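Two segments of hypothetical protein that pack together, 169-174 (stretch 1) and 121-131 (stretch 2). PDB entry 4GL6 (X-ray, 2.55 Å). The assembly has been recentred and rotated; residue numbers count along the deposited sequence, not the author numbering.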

# COMPACT_ATOMS: atom_id res chain seq x y z
N ASP A 169 4.82 -15.34 10.70
CA ASP A 169 3.66 -15.75 11.50
C ASP A 169 2.36 -15.01 11.23
O ASP A 169 1.29 -15.61 11.38
CB ASP A 169 3.98 -15.65 13.01
CG ASP A 169 5.26 -16.40 13.41
OD1 ASP A 169 5.54 -17.48 12.84
OD2 ASP A 169 6.01 -15.90 14.27
N LYS A 170 2.44 -13.73 10.85
CA LYS A 170 1.24 -12.89 10.68
C LYS A 170 0.76 -12.81 9.22
O LYS A 170 -0.42 -13.00 8.97
CB LYS A 170 1.46 -11.47 11.26
CG LYS A 170 1.81 -11.40 12.76
CD LYS A 170 0.70 -11.83 13.72
CE LYS A 170 1.25 -11.96 15.15
NZ LYS A 170 0.25 -12.52 16.10
N LEU A 171 1.66 -12.54 8.27
CA LEU A 171 1.24 -12.41 6.86
C LEU A 171 0.85 -13.72 6.17
O LEU A 171 -0.14 -13.75 5.42
CB LEU A 171 2.28 -11.65 6.03
CG LEU A 171 2.53 -10.20 6.47
CD1 LEU A 171 3.39 -9.54 5.41
CD2 LEU A 171 1.25 -9.41 6.70
N GLY A 172 1.59 -14.79 6.40
CA GLY A 172 1.23 -16.11 5.88
C GLY A 172 1.37 -16.44 4.40
O GLY A 172 0.67 -17.32 3.89
N GLY A 173 2.27 -15.76 3.71
CA GLY A 173 2.56 -16.08 2.30
C GLY A 173 3.78 -15.36 1.76
O GLY A 173 4.60 -14.84 2.52
N GLN A 174 3.90 -15.31 0.44
CA GLN A 174 5.00 -14.58 -0.20
C GLN A 174 4.71 -13.07 -0.10
O GLN A 174 3.64 -12.62 -0.52
CB GLN A 174 5.23 -15.03 -1.65
CG GLN A 174 6.40 -14.33 -2.32
CD GLN A 174 6.96 -14.97 -3.57
OE1 GLN A 174 7.57 -16.05 -3.54
NE2 GLN A 174 6.86 -14.24 -4.68
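Stretch 2, residues 121-131: QWKNYVDLCNQ

The contact between the two stretches is a small, mixed one, pinned by two hydrogen bonds and padded by apolar side chains, in which a short helix and the residue that follows it present side-chain N-H donors to the backbone carbonyls of Leu171 and Gly172, where another helix ends. Stretch 2 is helical from Trp122 to Val126 and on to Cys129, with Gln121 at the N-cap position and Asn130 the first residue to leave helical phi/psi. Its main chain is held by regular i to i+4 hydrogen bonds, among them Val126 N to Trp122 O (2.9 Å) and Asn130 N to Val126 O (2.9 Å). These place Trp122, Val126 and Asn130 one turn apart along the same side of the helix, and all three direct their CA-to-CB bonds toward stretch 1.

Stretch 1 brings in the last part of a helix, with a wider pi-type turn at 169-171, and then opens into a loop at Gly172, whose phi of 73° is of the kind that favours glycine. Gly173 follows in an extended conformation. The order of the contacts is the same in both segments: Leu171 meets Trp122 and Val126, and Gly172 meets Val126 and Asn130, so the chains run in the same general direction through the contact. The closest pair of CA atoms is Gly173 CA and Val126 CA, 6.8 Å apart.

At the start of the helix, Trp122 NE1 donates a hydrogen bond to Leu171 O (3.0 Å, 155° at the hydrogen); the carbonyl oxygen lies at the edge of the indole, near its plane, as such a bond requires. The same two residues also pack through their side chains, with Leu171 CD2 3.8 Å from Trp122 CZ2, and Leu171 and Trp122 have the largest areas covered by the opposing stretch. One turn on, Val126 fills the space between the two polar anchors: its CG2 lies 3.5 Å from Leu171 O and its CG1 3.4 Å from Gly172 O.

Just beyond the helix, Asn130 ND2 donates to Gly172 O (2.9 Å, 145°). The other end of this amide is used as well, since a water donates to Asn130 OD1 (2.8 Å from the water oxygen) and accepts from Gln174 N (2.7 Å), extending the link along the loop. Closeness here leaves little room above Gly173: an ideal CB on that residue would lie 3.1 Å from Asn130 OD1, a tight approach. Together the two stretches bury 213 Å², summed over both sides.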

# COMPACT_ATOMS: atom_id res chain seq x y z
N GLN A 121 -11.33 -10.22 4.19
CA GLN A 121 -10.82 -11.01 5.31
C GLN A 121 -9.47 -11.60 4.90
O GLN A 121 -9.37 -12.37 3.93
CB GLN A 121 -11.74 -12.14 5.65
CG GLN A 121 -13.12 -11.72 6.07
CD GLN A 121 -13.86 -12.90 6.62
OE1 GLN A 121 -14.72 -13.46 5.95
NE2 GLN A 121 -13.44 -13.37 7.78
N TRP A 122 -8.43 -11.25 5.65
CA TRP A 122 -7.06 -11.68 5.38
C TRP A 122 -6.94 -13.18 5.16
O TRP A 122 -6.30 -13.61 4.20
CB TRP A 122 -6.13 -11.20 6.48
CG TRP A 122 -4.71 -11.36 6.09
CD1 TRP A 122 -3.85 -12.38 6.43
CD2 TRP A 122 -3.95 -10.49 5.23
NE1 TRP A 122 -2.63 -12.19 5.87
CE2 TRP A 122 -2.61 -11.08 5.14
CE3 TRP A 122 -4.21 -9.31 4.55
CZ2 TRP A 122 -1.60 -10.51 4.40
CZ3 TRP A 122 -3.18 -8.74 3.81
CH2 TRP A 122 -1.90 -9.32 3.74
N LYS A 123 -7.58 -13.97 6.02
CA LYS A 123 -7.55 -15.43 5.89
C LYS A 123 -8.01 -15.94 4.49
O LYS A 123 -7.39 -16.85 3.94
CB LYS A 123 -8.33 -16.12 7.01
CG LYS A 123 -9.79 -15.69 7.18
CD LYS A 123 -10.64 -16.77 7.88
CE LYS A 123 -12.12 -16.39 7.88
NZ LYS A 123 -13.00 -17.54 8.23
N ASN A 124 -9.06 -15.33 3.92
CA ASN A 124 -9.57 -15.71 2.60
C ASN A 124 -8.65 -15.30 1.49
O ASN A 124 -8.54 -15.99 0.47
CB ASN A 124 -10.94 -15.08 2.33
CG ASN A 124 -12.03 -15.64 3.21
OD1 ASN A 124 -11.96 -16.78 3.67
ND2 ASN A 124 -13.06 -14.86 3.43
N TYR A 125 -8.04 -14.13 1.67
CA TYR A 125 -7.11 -13.60 0.69
C TYR A 125 -5.87 -14.49 0.58
O TYR A 125 -5.44 -14.80 -0.52
CB TYR A 125 -6.76 -12.14 1.03
CG TYR A 125 -5.74 -11.53 0.11
CD1 TYR A 125 -5.98 -11.46 -1.27
CD2 TYR A 125 -4.54 -11.00 0.60
CE1 TYR A 125 -5.02 -10.89 -2.14
CE2 TYR A 125 -3.58 -10.43 -0.26
CZ TYR A 125 -3.83 -10.39 -1.62
OH TYR A 125 -2.92 -9.83 -2.44
N VAL A 126 -5.32 -14.88 1.73
CA VAL A 126 -4.17 -15.79 1.80
C VAL A 126 -4.50 -17.14 1.16
O VAL A 126 -3.66 -17.71 0.46
CB VAL A 126 -3.71 -16.01 3.27
CG1 VAL A 126 -2.72 -17.17 3.39
CG2 VAL A 126 -3.10 -14.73 3.82
N ASP A 127 -5.70 -17.65 1.43
CA ASP A 127 -6.18 -18.90 0.82
C ASP A 127 -6.20 -18.77 -0.71
O ASP A 127 -5.75 -19.68 -1.40
CB ASP A 127 -7.57 -19.28 1.36
CG ASP A 127 -8.28 -20.32 0.50
OD1 ASP A 127 -7.76 -21.46 0.40
OD2 ASP A 127 -9.33 -19.99 -0.12
N LEU A 128 -6.73 -17.66 -1.21
CA LEU A 128 -6.76 -17.41 -2.64
C LEU A 128 -5.35 -17.34 -3.23
O LEU A 128 -5.09 -17.94 -4.28
CB LEU A 128 -7.57 -16.15 -2.98
CG LEU A 128 -9.08 -16.28 -3.20
CD1 LEU A 128 -9.84 -17.11 -2.16
CD2 LEU A 128 -9.63 -14.86 -3.29
N CYS A 129 -4.44 -16.66 -2.54
CA CYS A 129 -3.05 -16.51 -3.03
C CYS A 129 -2.24 -17.78 -3.03
O CYS A 129 -1.53 -18.03 -4.00
CB CYS A 129 -2.30 -15.43 -2.24
SG CYS A 129 -2.94 -13.76 -2.48
N ASN A 130 -2.37 -18.59 -1.98
CA ASN A 130 -1.56 -19.79 -1.79
C ASN A 130 -2.16 -21.08 -2.38
O ASN A 130 -2.62 -21.94 -1.63
CB ASN A 130 -1.26 -19.95 -0.28
CG ASN A 130 -0.60 -18.72 0.34
OD1 ASN A 130 -0.18 -17.77 -0.36
ND2 ASN A 130 -0.47 -18.75 1.67
N GLN A 131 -2.17 -21.23 -3.70
CA GLN A 131 -2.74 -22.45 -4.32
C GLN A 131 -1.80 -23.67 -4.28
O GLN A 131 -2.25 -24.79 -4.02
CB GLN A 131 -3.21 -22.19 -5.76
CG GLN A 131 -4.36 -21.19 -5.89
CD GLN A 131 -5.67 -21.70 -5.26
OE1 GLN A 131 -6.22 -21.06 -4.36
NE2 GLN A 131 -6.13 -22.86 -5.70
O HOH W 1 1.79 -15.94 -1.15